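Local coordinates for protein dihydrofolate reductase (Moritella profunda, PDB 2ZZA) that catalyses the NADPH-dependent reduction of 7,8-dihydrofolate to tetrahydrofolate, a step that probably supports glycine, purine and DNA-precursor synthesis, at residues A7-N12 with L112-I117; N12-L17 with D124-D129; L25-Q30 with H151-S156. All coordinates share one frame; numbering follows the deposited sequence.

How the contacts relate
All three contacts surround the active site of the dihydrofolate reductase fold. Contact 1 joins strands 2-9 and 111-117, neighbours in the large mixed sheet. Contact 2 pairs the short strands 14-16 and 125-126, which follow those two in the chain, and its centre lies about 9 Å from that of contact 1; Phe127 packs against Ala7 and Leu114. Contact 3, equally far from contact 1, sets helix 26-36 against strand 153-160, next in the sheet after 111-117. Contacts 2 and 3 do not touch, nearest atoms about 9 Å apart. In each pair the segments alternate along the chain. Contact 3 meets folate, contact 2 NADP and contact 1 both, where the two ligands come together.

Contact 1 (A7-N12 with L112-I117). With FOL (folic acid), chain D.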
# COMPACT_ATOMS: atom_id res chain seq x y z
N ALA A 7 -3.62 0.99 0.44
CA ALA A 7 -3.17 2.37 0.48
C ALA A 7 -4.14 3.25 1.26
O ALA A 7 -5.29 2.89 1.45
CB ALA A 7 -3.03 2.91 -0.93
N ALA A 8 -3.65 4.41 1.69
CA ALA A 8 -4.46 5.39 2.41
C ALA A 8 -4.39 6.67 1.58
O ALA A 8 -3.31 7.27 1.42
CB ALA A 8 -3.89 5.63 3.81
N LEU A 9 -5.53 7.09 1.03
CA LEU A 9 -5.59 8.28 0.21
C LEU A 9 -6.37 9.44 0.79
O LEU A 9 -7.45 9.26 1.35
CB LEU A 9 -6.18 7.97 -1.18
CG LEU A 9 -6.69 6.59 -1.57
CD1 LEU A 9 -7.25 6.66 -2.98
CD2 LEU A 9 -5.56 5.57 -1.50
N ALA A 10 -5.81 10.63 0.64
CA ALA A 10 -6.46 11.84 1.09
C ALA A 10 -7.31 12.21 -0.14
O ALA A 10 -7.36 11.44 -1.10
CB ALA A 10 -5.42 12.92 1.36
N ASN A 11 -7.98 13.35 -0.11
CA ASN A 11 -8.78 13.72 -1.26
C ASN A 11 -7.89 13.85 -2.50
O ASN A 11 -6.69 14.06 -2.38
CB ASN A 11 -9.51 15.04 -1.00
CG ASN A 11 -10.53 14.92 0.13
OD1 ASN A 11 -11.30 13.95 0.18
ND2 ASN A 11 -10.54 15.90 1.02
N ASN A 12 -8.49 13.70 -3.67
CA ASN A 12 -7.75 13.80 -4.93
C ASN A 12 -6.74 12.66 -5.06
O ASN A 12 -5.80 12.75 -5.84
CB ASN A 12 -7.03 15.15 -5.03
CG ASN A 12 -7.98 16.32 -4.90
OD1 ASN A 12 -8.95 16.45 -5.66
ND2 ASN A 12 -7.71 17.20 -3.93
N LEU A 112 -8.59 -4.14 -3.29
CA LEU A 112 -7.99 -2.88 -2.92
C LEU A 112 -8.38 -2.65 -1.46
O LEU A 112 -9.56 -2.66 -1.13
CB LEU A 112 -8.52 -1.74 -3.78
CG LEU A 112 -8.12 -1.73 -5.26
CD1 LEU A 112 -8.60 -0.43 -5.92
CD2 LEU A 112 -6.62 -1.86 -5.39
N TYR A 113 -7.39 -2.51 -0.59
CA TYR A 113 -7.66 -2.23 0.81
C TYR A 113 -7.46 -0.73 0.89
O TYR A 113 -6.33 -0.26 1.04
CB TYR A 113 -6.65 -2.91 1.73
CG TYR A 113 -6.77 -4.41 1.85
CD1 TYR A 113 -6.51 -5.25 0.77
CD2 TYR A 113 -7.08 -5.00 3.08
CE1 TYR A 113 -6.54 -6.64 0.92
CE2 TYR A 113 -7.13 -6.38 3.24
CZ TYR A 113 -6.85 -7.20 2.15
OH TYR A 113 -6.87 -8.56 2.32
N LEU A 114 -8.54 0.04 0.78
CA LEU A 114 -8.42 1.49 0.79
C LEU A 114 -8.92 2.21 2.03
O LEU A 114 -9.99 1.91 2.54
CB LEU A 114 -9.14 2.08 -0.42
CG LEU A 114 -8.78 1.58 -1.81
CD1 LEU A 114 -9.67 2.29 -2.83
CD2 LEU A 114 -7.30 1.84 -2.11
N THR A 115 -8.13 3.17 2.48
CA THR A 115 -8.52 4.00 3.61
C THR A 115 -8.64 5.41 3.04
O THR A 115 -7.66 5.97 2.53
CB THR A 115 -7.46 4.02 4.71
OG1 THR A 115 -7.38 2.73 5.33
CG2 THR A 115 -7.83 5.06 5.77
N HIS A 116 -9.84 5.97 3.08
CA HIS A 116 -10.03 7.31 2.56
C HIS A 116 -9.97 8.29 3.72
O HIS A 116 -10.74 8.20 4.67
CB HIS A 116 -11.37 7.43 1.84
CG HIS A 116 -11.48 6.57 0.62
ND1 HIS A 116 -12.09 5.34 0.64
CD2 HIS A 116 -11.03 6.76 -0.64
CE1 HIS A 116 -12.01 4.80 -0.57
NE2 HIS A 116 -11.37 5.64 -1.36
N ILE A 117 -9.02 9.22 3.64
CA ILE A 117 -8.86 10.22 4.68
C ILE A 117 -9.52 11.51 4.26
O ILE A 117 -9.28 12.02 3.16
CB ILE A 117 -7.37 10.46 4.97
CG1 ILE A 117 -6.71 9.14 5.38
CG2 ILE A 117 -7.22 11.47 6.10
CD1 ILE A 117 -5.22 9.23 5.52
N1 FOL D . -1.65 1.91 3.59
C2 FOL D . -2.43 2.43 4.55
NA2 FOL D . -3.68 1.98 4.69
N3 FOL D . -1.93 3.40 5.42
C4 FOL D . -0.60 3.82 5.29
O4 FOL D . -0.13 4.66 6.05
C4A FOL D . 0.18 3.25 4.29
N5 FOL D . 1.48 3.57 4.19
C6 FOL D . 2.24 2.95 3.28
C7 FOL D . 1.68 1.99 2.44
N8 FOL D . 0.40 1.69 2.54
C8A FOL D . -0.37 2.29 3.45
C9 FOL D . 3.74 3.26 3.16
N10 FOL D . 4.26 3.98 4.34
C11 FOL D . 4.69 2.25 8.06
C12 FOL D . 5.07 3.57 7.85
C13 FOL D . 4.92 4.14 6.59
C14 FOL D . 4.39 3.40 5.53
C15 FOL D . 4.01 2.08 5.75
C16 FOL D . 4.15 1.51 7.01
C FOL D . 4.87 1.61 9.44
O FOL D . 5.71 2.04 10.23
N FOL D . 4.07 0.58 9.70
CA FOL D . 4.12 -0.17 10.97
CB FOL D . 3.05 0.34 11.94
CG FOL D . 3.36 1.74 12.47
CD FOL D . 4.59 1.73 13.39
OE1 FOL D . 5.04 0.61 13.73
OE2 FOL D . 5.04 2.84 13.74
CT FOL D . 3.85 -1.64 10.67
O1 FOL D . 3.20 -1.90 9.63
O2 FOL D . 4.30 -2.48 11.48
O HOH W 1 -10.85 11.18 0.70
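Ala7 is bonded on both sides of Leu114: its N donates to Tyr113 O (3.0 Å) and its O accepts from Thr115 N, the alternation of a parallel strand pair. Ala8 turns its methyl to the other face of the sheet, where CB lies 3.4 Å from N3 of the folate pteridine and 4.0 Å from Thr115 CB. Ile117 reaches the same methyl with CD1 at 4.2 Å, because its CG1 stands beside the backbone N (chi1 -58°). Ala8 N bonds the nicotinamide carboxamide oxygen of NADP, so the strand pair serves both ligands. Leu9 repeats the bonding one step on: N to Thr115 O, and O from Ile117 N in a nearly straight bond (2.8 Å, 176°). Its side chain shares a face with Leu114, the CD2 methyls meeting at 4.2 Å, while CD1 approaches the His116 ring obliquely. Ala10 CA makes a CA-H...O contact with Ile117 O. Asn11 keeps the link through a water that donates to both Asn11 OD1 and Ile117 O; its ND2 bonds Thr120. Strand 92-95 flanks 2-9 and strand 153-160 flanks 111-117, while helix 26-36 lies over the face bearing Ala8 and Thr115, and Phe127 packs on Ala7.

Contact 2 (N12-L17 with D124-D129); sequences NRVIGL and DTWFPD. With NAP (NADP nicotinamide-adenine-dinucleotide phosphate), chain C.
Residues 12-17 and 124-129 run roughly antiparallel. Phe127 N donates to Arg13 O and Ile15 N to Thr125 O, on either side of the non-hydrogen-bonded pair Val14 and Trp126. The next pair, Gly16 with Thr125, is hydrogen-bonded, and the register slips by one between the two: a beta bulge. Beyond it Asp124 N donates to Gly16 O (2.8 Å), with a weak second bond from Thr125 N. Gly16 CA lies 3.1 Å from Thr125 OG1 and close to the NADP ribose hydroxyl O3D, too tight a place for a CB. This is the meeting of the mobile active-site loop that carries Met21 with the FG loop; the Gly16-Asp124 bond, and that from Asp18 N to Asp124 OD2, are consistent with the closed loop conformation known from the Escherichia coli enzyme. Arg13 bends at its third torsion (chi3 -56°), bringing NE to Phe127 O (2.7 Å), which lies in the guanidinium plane though NE is tilted out of the carbonyl plane. A water bridges NH1 to the same oxygen. The Asp129 carboxylate stacks on the guanidinium, planes 16° apart; Asp129 OD2 is 4.0 Å from Arg13 NH2, a long salt bridge of charges alone. Trp126 turns its edge to the backbone, CD1 3.0 Å from Asn12 O, and Val14 CG2 approaches the ring obliquely, 3.5 Å from NE1. Ile15 CG1 sits between its own backbone N and carbonyl carbon (chi1 58°), against Thr125 O at 3.4 Å, while CG2 meets Phe127 CB. The Ile15 carbonyl accepts the nicotinamide amide, NAP N7N to Ile15 O 3.1 Å.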
# COMPACT_ATOMS: atom_id res chain seq x y z
N ASN A 12 -8.49 13.70 -3.67
CA ASN A 12 -7.75 13.80 -4.93
C ASN A 12 -6.74 12.66 -5.06
O ASN A 12 -5.80 12.75 -5.84
CB ASN A 12 -7.03 15.15 -5.03
CG ASN A 12 -7.98 16.32 -4.90
OD1 ASN A 12 -8.95 16.45 -5.66
ND2 ASN A 12 -7.71 17.20 -3.93
N ARG A 13 -6.94 11.60 -4.29
CA ARG A 13 -6.08 10.42 -4.31
C ARG A 13 -4.63 10.65 -3.89
O ARG A 13 -3.76 9.85 -4.22
CB ARG A 13 -6.10 9.77 -5.69
CG ARG A 13 -7.50 9.47 -6.23
CD ARG A 13 -7.45 8.44 -7.35
NE ARG A 13 -6.56 8.83 -8.45
CZ ARG A 13 -6.88 9.68 -9.42
NH1 ARG A 13 -5.99 9.97 -10.36
NH2 ARG A 13 -8.08 10.24 -9.46
N VAL A 14 -4.37 11.73 -3.16
CA VAL A 14 -3.01 12.01 -2.69
C VAL A 14 -2.55 10.91 -1.72
O VAL A 14 -3.34 10.45 -0.90
CB VAL A 14 -2.94 13.38 -1.94
CG1 VAL A 14 -1.60 13.51 -1.22
CG2 VAL A 14 -3.12 14.54 -2.92
N ILE A 15 -1.29 10.50 -1.81
CA ILE A 15 -0.76 9.48 -0.89
C ILE A 15 0.61 9.87 -0.34
O ILE A 15 1.09 9.25 0.61
CB ILE A 15 -0.61 8.09 -1.57
CG1 ILE A 15 0.31 8.20 -2.79
CG2 ILE A 15 -1.99 7.53 -1.93
CD1 ILE A 15 0.45 6.89 -3.58
N GLY A 16 1.24 10.88 -0.93
CA GLY A 16 2.55 11.27 -0.43
C GLY A 16 3.10 12.59 -0.91
O GLY A 16 2.62 13.17 -1.88
N LEU A 17 4.12 13.07 -0.21
CA LEU A 17 4.79 14.32 -0.54
C LEU A 17 6.19 14.24 0.04
O LEU A 17 6.36 13.95 1.23
CB LEU A 17 4.06 15.53 0.07
CG LEU A 17 4.69 16.90 -0.22
CD1 LEU A 17 4.55 17.22 -1.70
CD2 LEU A 17 4.02 17.98 0.61
N ASP A 124 2.77 14.89 -4.14
CA ASP A 124 3.63 14.73 -5.31
C ASP A 124 3.57 13.29 -5.79
O ASP A 124 4.35 12.87 -6.64
CB ASP A 124 5.08 15.16 -5.01
CG ASP A 124 5.76 14.30 -3.95
OD1 ASP A 124 5.26 13.21 -3.61
OD2 ASP A 124 6.84 14.73 -3.47
N THR A 125 2.63 12.53 -5.23
CA THR A 125 2.40 11.14 -5.60
C THR A 125 0.92 10.86 -5.36
O THR A 125 0.37 11.22 -4.32
CB THR A 125 3.28 10.17 -4.77
OG1 THR A 125 3.14 10.47 -3.38
CG2 THR A 125 4.74 10.29 -5.15
N TRP A 126 0.28 10.21 -6.33
CA TRP A 126 -1.15 9.92 -6.26
C TRP A 126 -1.47 8.45 -6.52
O TRP A 126 -0.76 7.77 -7.26
CB TRP A 126 -1.91 10.76 -7.29
CG TRP A 126 -1.88 12.24 -7.04
CD1 TRP A 126 -2.86 12.99 -6.47
CD2 TRP A 126 -0.80 13.14 -7.32
NE1 TRP A 126 -2.47 14.30 -6.38
CE2 TRP A 126 -1.21 14.42 -6.90
CE3 TRP A 126 0.47 12.98 -7.90
CZ2 TRP A 126 -0.39 15.55 -7.03
CZ3 TRP A 126 1.28 14.10 -8.04
CH2 TRP A 126 0.84 15.37 -7.60
N PHE A 127 -2.56 7.97 -5.92
CA PHE A 127 -2.98 6.60 -6.13
C PHE A 127 -3.62 6.59 -7.53
O PHE A 127 -4.19 7.59 -7.96
CB PHE A 127 -4.03 6.20 -5.08
CG PHE A 127 -4.32 4.73 -5.06
CD1 PHE A 127 -3.44 3.84 -4.46
CD2 PHE A 127 -5.47 4.22 -5.67
CE1 PHE A 127 -3.70 2.47 -4.45
CE2 PHE A 127 -5.74 2.85 -5.67
CZ PHE A 127 -4.85 1.97 -5.06
N PRO A 128 -3.51 5.46 -8.26
CA PRO A 128 -4.12 5.44 -9.60
C PRO A 128 -5.64 5.63 -9.59
O PRO A 128 -6.29 5.48 -8.55
CB PRO A 128 -3.68 4.08 -10.16
CG PRO A 128 -3.45 3.25 -8.93
CD PRO A 128 -2.76 4.22 -8.00
N ASP A 129 -6.19 5.95 -10.76
CA ASP A 129 -7.63 6.17 -10.92
C ASP A 129 -8.33 4.82 -10.99
O ASP A 129 -8.78 4.39 -12.05
CB ASP A 129 -7.88 6.97 -12.21
CG ASP A 129 -9.32 7.46 -12.32
OD1 ASP A 129 -9.70 7.97 -13.40
OD2 ASP A 129 -10.07 7.33 -11.34
PA NAP C . 7.77 3.89 -5.43
O1A NAP C . 6.67 3.43 -6.31
O2A NAP C . 7.62 3.38 -3.92
O5B NAP C . 9.20 3.34 -5.93
C5B NAP C . 9.65 3.63 -7.25
C4B NAP C . 10.92 2.83 -7.57
O4B NAP C . 10.69 1.42 -7.49
C3B NAP C . 11.38 3.06 -9.01
O3B NAP C . 12.10 4.30 -9.07
C2B NAP C . 12.35 1.89 -9.10
O2B NAP C . 13.48 2.14 -8.25
C1B NAP C . 11.51 0.78 -8.48
N9A NAP C . 10.62 0.17 -9.49
C8A NAP C . 9.44 0.63 -9.90
N7A NAP C . 8.92 -0.21 -10.78
C5A NAP C . 9.77 -1.22 -10.95
C6A NAP C . 9.76 -2.38 -11.71
N6A NAP C . 8.73 -2.67 -12.50
N1A NAP C . 10.81 -3.22 -11.63
C2A NAP C . 11.83 -2.95 -10.83
N3A NAP C . 11.87 -1.85 -10.09
C4A NAP C . 10.86 -0.98 -10.13
O3 NAP C . 7.95 5.50 -5.36
PN NAP C . 6.75 6.56 -5.48
O1N NAP C . 7.60 7.77 -5.49
O2N NAP C . 6.06 6.00 -6.67
O5D NAP C . 6.11 6.10 -4.07
C5D NAP C . 6.60 6.65 -2.84
C4D NAP C . 5.73 7.82 -2.37
O4D NAP C . 4.42 7.28 -2.13
C3D NAP C . 6.23 8.33 -1.02
O3D NAP C . 5.77 9.65 -0.76
C2D NAP C . 5.55 7.35 -0.07
O2D NAP C . 5.43 7.92 1.24
C1D NAP C . 4.17 7.31 -0.72
N1N NAP C . 3.35 6.16 -0.28
C2N NAP C . 2.09 6.38 0.30
C3N NAP C . 1.28 5.29 0.62
C7N NAP C . -0.11 5.51 1.23
O7N NAP C . -0.92 4.60 1.29
N7N NAP C . -0.35 6.75 1.64
C4N NAP C . 1.73 4.00 0.37
C5N NAP C . 2.98 3.78 -0.19
C6N NAP C . 3.79 4.86 -0.51
P2B NAP C . 14.96 1.86 -8.81
O1X NAP C . 15.90 1.47 -7.73
O2X NAP C . 14.83 0.74 -9.96
O3X NAP C . 15.39 3.23 -9.55
O HOH W 2 -3.35 8.96 -10.61

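Contact 3 (L25-Q30 with H151-S156). With FOL (folic acid), chain D.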
# COMPACT_ATOMS: atom_id res chain seq x y z
N LEU A 25 -1.68 9.41 11.28
CA LEU A 25 -2.80 8.76 11.94
C LEU A 25 -2.31 7.42 12.46
O LEU A 25 -2.42 6.40 11.79
CB LEU A 25 -3.95 8.56 10.94
CG LEU A 25 -4.55 9.83 10.32
CD1 LEU A 25 -5.53 9.44 9.22
CD2 LEU A 25 -5.26 10.65 11.40
N PRO A 26 -1.75 7.41 13.68
CA PRO A 26 -1.24 6.15 14.24
C PRO A 26 -2.23 4.99 14.19
O PRO A 26 -1.85 3.86 13.87
CB PRO A 26 -0.85 6.54 15.67
CG PRO A 26 -1.72 7.72 15.97
CD PRO A 26 -1.69 8.49 14.68
N ALA A 27 -3.49 5.26 14.49
CA ALA A 27 -4.50 4.21 14.46
C ALA A 27 -4.69 3.66 13.05
O ALA A 27 -5.06 2.50 12.88
CB ALA A 27 -5.82 4.75 14.99
N GLU A 28 -4.46 4.49 12.04
CA GLU A 28 -4.61 4.05 10.66
C GLU A 28 -3.41 3.18 10.26
O GLU A 28 -3.55 2.23 9.50
CB GLU A 28 -4.74 5.26 9.71
CG GLU A 28 -5.45 4.94 8.41
CD GLU A 28 -4.59 4.14 7.44
OE1 GLU A 28 -5.15 3.29 6.71
OE2 GLU A 28 -3.36 4.37 7.40
N LEU A 29 -2.24 3.51 10.79
CA LEU A 29 -1.04 2.71 10.52
C LEU A 29 -1.20 1.33 11.15
O LEU A 29 -0.68 0.34 10.65
CB LEU A 29 0.20 3.39 11.10
CG LEU A 29 0.82 4.50 10.24
CD1 LEU A 29 2.03 5.09 10.95
CD2 LEU A 29 1.22 3.92 8.89
N GLN A 30 -1.94 1.26 12.26
CA GLN A 30 -2.19 -0.02 12.92
C GLN A 30 -3.17 -0.82 12.06
O GLN A 30 -3.17 -2.04 12.08
CB GLN A 30 -2.77 0.20 14.32
CG GLN A 30 -1.74 0.69 15.35
CD GLN A 30 -0.55 -0.25 15.47
OE1 GLN A 30 -0.71 -1.46 15.65
NE2 GLN A 30 0.66 0.30 15.38
N HIS A 151 -7.94 13.16 12.01
CA HIS A 151 -8.70 13.19 10.76
C HIS A 151 -9.67 12.03 10.68
O HIS A 151 -9.36 10.91 11.10
CB HIS A 151 -7.76 13.12 9.55
CG HIS A 151 -6.77 14.23 9.47
ND1 HIS A 151 -5.41 14.03 9.60
CD2 HIS A 151 -6.94 15.56 9.25
CE1 HIS A 151 -4.78 15.19 9.45
NE2 HIS A 151 -5.69 16.13 9.24
N ASN A 152 -10.85 12.29 10.13
CA ASN A 152 -11.83 11.22 9.96
C ASN A 152 -11.34 10.41 8.76
O ASN A 152 -10.74 10.96 7.84
CB ASN A 152 -13.21 11.77 9.62
CG ASN A 152 -13.74 12.74 10.66
OD1 ASN A 152 -13.69 12.47 11.86
ND2 ASN A 152 -14.24 13.87 10.20
N TYR A 153 -11.58 9.10 8.78
CA TYR A 153 -11.20 8.26 7.66
C TYR A 153 -12.14 7.07 7.57
O TYR A 153 -12.80 6.70 8.55
CB TYR A 153 -9.74 7.79 7.73
CG TYR A 153 -9.32 7.05 8.98
CD1 TYR A 153 -8.94 7.74 10.13
CD2 TYR A 153 -9.27 5.66 9.00
CE1 TYR A 153 -8.50 7.06 11.27
CE2 TYR A 153 -8.84 4.97 10.13
CZ TYR A 153 -8.46 5.68 11.26
OH TYR A 153 -8.02 5.00 12.38
N ARG A 154 -12.21 6.47 6.39
CA ARG A 154 -13.09 5.35 6.16
C ARG A 154 -12.37 4.23 5.43
O ARG A 154 -11.74 4.45 4.40
CB ARG A 154 -14.30 5.84 5.35
CG ARG A 154 -15.21 4.77 4.77
CD ARG A 154 -16.48 5.41 4.20
NE ARG A 154 -16.21 6.38 3.12
CZ ARG A 154 -15.94 6.04 1.86
NH1 ARG A 154 -15.90 4.76 1.52
NH2 ARG A 154 -15.72 6.98 0.95
N PHE A 155 -12.44 3.02 5.99
CA PHE A 155 -11.81 1.87 5.37
C PHE A 155 -12.80 1.23 4.39
O PHE A 155 -13.98 1.11 4.68
CB PHE A 155 -11.41 0.83 6.41
CG PHE A 155 -10.87 -0.43 5.80
CD1 PHE A 155 -9.62 -0.44 5.18
CD2 PHE A 155 -11.63 -1.59 5.79
CE1 PHE A 155 -9.15 -1.59 4.55
CE2 PHE A 155 -11.17 -2.75 5.17
CZ PHE A 155 -9.92 -2.75 4.54
N SER A 156 -12.29 0.80 3.25
CA SER A 156 -13.12 0.18 2.23
C SER A 156 -12.36 -0.97 1.58
O SER A 156 -11.26 -0.79 1.08
CB SER A 156 -13.50 1.23 1.18
OG SER A 156 -14.08 0.66 0.03
N1 FOL D . -1.65 1.91 3.59
C2 FOL D . -2.43 2.43 4.55
NA2 FOL D . -3.68 1.98 4.69
N3 FOL D . -1.93 3.40 5.42
C4 FOL D . -0.60 3.82 5.29
O4 FOL D . -0.13 4.66 6.05
C4A FOL D . 0.18 3.25 4.29
N5 FOL D . 1.48 3.57 4.19
C6 FOL D . 2.24 2.95 3.28
C7 FOL D . 1.68 1.99 2.44
N8 FOL D . 0.40 1.69 2.54
C8A FOL D . -0.37 2.29 3.45
C9 FOL D . 3.74 3.26 3.16
N10 FOL D . 4.26 3.98 4.34
C11 FOL D . 4.69 2.25 8.06
C12 FOL D . 5.07 3.57 7.85
C13 FOL D . 4.92 4.14 6.59
C14 FOL D . 4.39 3.40 5.53
C15 FOL D . 4.01 2.08 5.75
C16 FOL D . 4.15 1.51 7.01
C FOL D . 4.87 1.61 9.44
O FOL D . 5.71 2.04 10.23
N FOL D . 4.07 0.58 9.70
CA FOL D . 4.12 -0.17 10.97
CB FOL D . 3.05 0.34 11.94
CG FOL D . 3.36 1.74 12.47
CD FOL D . 4.59 1.73 13.39
OE1 FOL D . 5.04 0.61 13.73
OE2 FOL D . 5.04 2.84 13.74
CT FOL D . 3.85 -1.64 10.67
O1 FOL D . 3.20 -1.90 9.63
O2 FOL D . 4.30 -2.48 11.48
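Glu28 OE1 is gripped twice, by the 2-amino group of folate (NA2 to OE1 2.8 Å, 171°) and by the hydroxyl of Thr115 on the neighbouring strand 111-117. The other oxygen, OE2, stands 2.6 Å from folate N3, so the carboxylate faces the pteridine edge with both oxygens. A carboxylate facing N3 and the 2-amino group is the hallmark of the dihydrofolate reductase substrate pocket. Nearer the backbone, the same side chain packs on Tyr153: Glu28 CG lies over one face of the ring in a CH-pi contact, 3.8 Å from CE2 and nearer the rim than the centre. The chain bends at its second torsion (chi2 -74°) between ring and ligand, and the carboxylate plane stands nearly upright to the ring, 83° apart. Tyr143 meets the Tyr153 ring in nearly parallel planes. Ala27 CB touches Tyr153 OH at 3.4 Å. At the N-cap of helix 26-36, Leu25 spreads its methyls, CD1 to Tyr153 CD1 (3.9 Å) and CD2 to the edge of the His151 ring, 3.8 Å from ND1. With a leucine in place of Glu28, folate NA2 would probably lose its acceptor and Thr115 OG1 its carboxylate partner. No hydrogen bond joins residues 25-30 to 151-156: the Tyr153 ring packs against the stem of Glu28, whose polar end is given to folate and Thr115, an arrangement consistent with a fixed, directional site for the pteridine.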